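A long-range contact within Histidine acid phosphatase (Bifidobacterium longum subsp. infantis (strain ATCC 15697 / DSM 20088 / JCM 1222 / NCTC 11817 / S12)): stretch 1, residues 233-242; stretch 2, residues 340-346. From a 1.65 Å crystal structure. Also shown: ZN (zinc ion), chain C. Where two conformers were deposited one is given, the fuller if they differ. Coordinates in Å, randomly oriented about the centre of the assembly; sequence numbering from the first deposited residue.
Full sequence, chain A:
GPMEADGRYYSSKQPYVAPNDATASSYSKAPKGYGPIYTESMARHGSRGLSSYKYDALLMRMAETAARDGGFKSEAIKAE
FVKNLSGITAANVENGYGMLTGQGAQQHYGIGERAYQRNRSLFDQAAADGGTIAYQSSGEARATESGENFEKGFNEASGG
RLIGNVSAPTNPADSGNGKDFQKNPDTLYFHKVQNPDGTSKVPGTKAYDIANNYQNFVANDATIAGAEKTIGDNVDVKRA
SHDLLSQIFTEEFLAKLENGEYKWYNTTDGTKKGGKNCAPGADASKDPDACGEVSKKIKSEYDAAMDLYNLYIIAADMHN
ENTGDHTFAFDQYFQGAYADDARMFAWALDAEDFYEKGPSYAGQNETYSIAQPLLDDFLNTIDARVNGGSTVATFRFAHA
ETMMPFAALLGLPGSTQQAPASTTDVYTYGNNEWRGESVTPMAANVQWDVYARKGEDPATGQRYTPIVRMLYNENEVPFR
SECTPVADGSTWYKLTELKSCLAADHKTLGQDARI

Stretch 1 233-242: DNVDVKRASH
Stretch 2 340-346: DDARMFA

The centre of this contact is apolar. Ala-240 points its CA-to-CB bond toward the other stretch and lies over Asp-341, Met-344 and Phe-345. Its CB is 4.2 Å from Met-344 CB and 3.9 Å from Phe-345 CE1. The side chain here is only a methyl group, and the backbones are close: Ala-240 CA and Asp-341 CA are 5.2 Å apart. Val-237 CA and Met-344 CA, the next pair in register, are 6.0 Å apart.

The contact is mainly helix against helix; Asn-234, just before the first helix with phi/psi of -55°/121°, also reaches Met-344. Residues 235-242 form one helix, which continues later in the chain. Residues 340-346 belong to another, which extends beyond the stretch at both ends. Phi and psi stay near -65° and -40° in both helices. The N-to-C directions make an angle of 134°, signed crossing angle -134°, so the helices run obliquely in roughly opposite senses. Their axes approach to 9.3 Å. Rising residue numbers in one helix therefore meet falling numbers in the other. The two stretches bury 309 Å² in total.

The CA-to-CB bond of Met-344 points toward the first stretch, and all three chi angles are m (-66°, -60°, -57°). This fold brings Met-344 CE to 3.5 Å from Val-237 CG2. Val-237 has chi1 t (173°). Its other methyl, CG1, is 4.3 Å from Phe-345 CD1.

The CA-to-CB bond of Phe-345 points sideways to the first stretch, but the end of the side chain comes nearer to it. Chi1 is m (-55°) and chi2 is -38°. The ring edge meets backbone carbonyls: Phe-345 CE1 is 4.1 Å from Val-237 O, and Phe-345 CZ is 3.6 Å from Ala-240 O. Aromatic C-H edges carry slight positive charge, which suits these oxygens. Ser-241 OG is 3.8 Å from Phe-345 CE1. With chi1 m (-66°), Ser-241 OG donates to Val-237 O at 2.9 Å, a bond within its own helix.

Polar groups flank this packing, but no hydrogen bond crosses between the stretches. Asp-341, chi1 m (-66°), places OD1 3.4 Å from Ala-240 CB, a van der Waals contact. At the start of the first helix, Asn-234 is the N-cap, with chi1 t (-174°). Its OD1 accepts from Val-237 N at 2.9 Å, satisfying an amide in the first turn. The same Asn-234 OD1 is 3.9 Å from Met-344 CE. Asp-236 CB lies 4.0 Å from Met-344 CE, at the exposed margin. Asp-236 OD2 forms a salt bridge with Arg-239 NH2 at 2.9 Å; its hydrogen bond is weak. Beyond the contact, His-242 NE2 binds zinc (ZN) at 2.2 Å.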

# COMPACT_ATOMS: atom_id res chain seq x y z
N ASP A 233 21.64 -13.10 1.11
CA ASP A 233 22.49 -14.27 0.94
C ASP A 233 21.82 -15.55 1.41
O ASP A 233 22.45 -16.62 1.42
CB ASP A 233 23.82 -14.08 1.69
CG ASP A 233 24.68 -12.99 1.08
OD1 ASP A 233 24.50 -12.67 -0.11
OD2 ASP A 233 25.56 -12.46 1.79
N ASN A 234 20.55 -15.47 1.79
CA ASN A 234 19.85 -16.63 2.33
C ASN A 234 19.89 -17.83 1.39
O ASN A 234 19.42 -17.74 0.25
CB ASN A 234 18.40 -16.27 2.66
CG ASN A 234 17.68 -17.40 3.35
OD1 ASN A 234 17.12 -18.27 2.69
ND2 ASN A 234 17.72 -17.41 4.68
N VAL A 235 20.44 -18.94 1.86
CA VAL A 235 20.63 -20.11 1.01
C VAL A 235 19.30 -20.76 0.63
O VAL A 235 19.15 -21.29 -0.48
CB VAL A 235 21.56 -21.15 1.69
CG1 VAL A 235 21.66 -22.42 0.87
CG2 VAL A 235 22.94 -20.54 1.90
N ASP A 236 18.33 -20.73 1.54
CA ASP A 236 17.03 -21.33 1.26
C ASP A 236 16.24 -20.57 0.18
O ASP A 236 15.49 -21.19 -0.58
CB ASP A 236 16.21 -21.49 2.54
CG ASP A 236 16.77 -22.56 3.47
OD1 ASP A 236 16.42 -22.56 4.66
OD2 ASP A 236 17.57 -23.40 2.99
N VAL A 237 16.42 -19.26 0.10
CA VAL A 237 15.80 -18.50 -0.99
C VAL A 237 16.45 -18.91 -2.32
O VAL A 237 15.76 -19.05 -3.34
CB VAL A 237 15.87 -16.97 -0.78
CG1 VAL A 237 15.38 -16.24 -2.02
CG2 VAL A 237 15.02 -16.56 0.43
N LYS A 238 17.76 -19.12 -2.31
CA LYS A 238 18.45 -19.57 -3.52
C LYS A 238 17.98 -20.97 -3.92
O LYS A 238 17.80 -21.26 -5.10
CB LYS A 238 19.97 -19.51 -3.33
CG LYS A 238 20.47 -18.07 -3.25
CD LYS A 238 21.96 -17.96 -3.00
CE LYS A 238 22.36 -16.50 -2.86
NZ LYS A 238 21.79 -15.67 -3.96
N ARG A 239 17.77 -21.83 -2.93
CA ARG A 239 17.25 -23.16 -3.20
C ARG A 239 15.84 -23.07 -3.79
O ARG A 239 15.53 -23.76 -4.76
CB ARG A 239 17.25 -24.03 -1.94
CG ARG A 239 18.64 -24.42 -1.48
CD ARG A 239 18.62 -24.97 -0.06
NE ARG A 239 17.90 -26.24 0.03
CZ ARG A 239 17.52 -26.79 1.18
NH1 ARG A 239 16.87 -27.95 1.17
NH2 ARG A 239 17.77 -26.18 2.33
N ALA A 240 15.01 -22.21 -3.23
CA ALA A 240 13.64 -22.01 -3.71
C ALA A 240 13.64 -21.47 -5.12
O ALA A 240 12.77 -21.79 -5.93
CB ALA A 240 12.89 -21.07 -2.80
N SER A 241 14.63 -20.64 -5.43
CA SER A 241 14.74 -20.07 -6.76
C SER A 241 14.98 -21.17 -7.79
O SER A 241 14.36 -21.20 -8.85
CB SER A 241 15.89 -19.06 -6.83
OG SER A 241 15.62 -17.92 -6.01
N HIS A 242 15.90 -22.07 -7.48
CA HIS A 242 16.18 -23.18 -8.37
C HIS A 242 14.95 -24.08 -8.50
O HIS A 242 14.59 -24.51 -9.61
CB HIS A 242 17.35 -24.00 -7.86
CG HIS A 242 17.63 -25.18 -8.73
ND1 HIS A 242 18.30 -25.06 -9.93
CD2 HIS A 242 17.28 -26.48 -8.62
CE1 HIS A 242 18.38 -26.24 -10.51
NE2 HIS A 242 17.77 -27.12 -9.73
N ASP A 340 5.27 -22.96 -1.12
CA ASP A 340 6.25 -22.67 -0.08
C ASP A 340 7.42 -21.86 -0.63
O ASP A 340 8.09 -21.13 0.11
CB ASP A 340 6.73 -23.95 0.60
CG ASP A 340 5.75 -24.47 1.63
OD1 ASP A 340 4.91 -23.67 2.11
OD2 ASP A 340 5.82 -25.66 1.96
N ASP A 341 7.66 -21.98 -1.93
CA ASP A 341 8.66 -21.13 -2.55
C ASP A 341 8.15 -19.69 -2.59
O ASP A 341 8.89 -18.76 -2.29
CB ASP A 341 9.01 -21.61 -3.96
CG ASP A 341 9.70 -22.97 -3.97
OD1 ASP A 341 10.37 -23.33 -2.97
OD2 ASP A 341 9.58 -23.67 -4.99
N ALA A 342 6.88 -19.51 -2.96
CA ALA A 342 6.26 -18.18 -2.93
C ALA A 342 6.40 -17.54 -1.55
O ALA A 342 6.65 -16.34 -1.44
CB ALA A 342 4.77 -18.24 -3.34
N ARG A 343 6.24 -18.34 -0.50
CA ARG A 343 6.36 -17.84 0.86
C ARG A 343 7.77 -17.33 1.12
O ARG A 343 7.96 -16.31 1.78
CB ARG A 343 5.97 -18.95 1.85
CG ARG A 343 6.11 -18.60 3.32
CD ARG A 343 5.82 -19.83 4.18
NE ARG A 343 5.98 -19.56 5.60
CZ ARG A 343 7.14 -19.67 6.24
NH1 ARG A 343 7.21 -19.39 7.54
NH2 ARG A 343 8.23 -20.05 5.59
N MET A 344 8.78 -18.04 0.61
CA MET A 344 10.17 -17.59 0.73
C MET A 344 10.38 -16.26 0.00
O MET A 344 11.06 -15.37 0.51
CB MET A 344 11.15 -18.63 0.17
CG MET A 344 11.20 -19.93 0.94
SD MET A 344 11.69 -19.68 2.65
CE MET A 344 13.26 -18.85 2.44
N PHE A 345 9.84 -16.14 -1.21
CA PHE A 345 9.99 -14.91 -1.99
C PHE A 345 9.25 -13.74 -1.34
O PHE A 345 9.73 -12.61 -1.34
CB PHE A 345 9.50 -15.12 -3.42
CG PHE A 345 10.16 -16.28 -4.12
CD1 PHE A 345 11.50 -16.55 -3.91
CD2 PHE A 345 9.42 -17.13 -4.94
CE1 PHE A 345 12.11 -17.63 -4.54
CE2 PHE A 345 10.03 -18.22 -5.56
CZ PHE A 345 11.38 -18.47 -5.36
N ALA A 346 8.08 -14.04 -0.79
CA ALA A 346 7.32 -13.04 -0.04
C ALA A 346 8.12 -12.54 1.16
O ALA A 346 8.08 -11.36 1.48
CB ALA A 346 5.98 -13.61 0.43
ZN ZN C . 17.01 -29.15 -9.94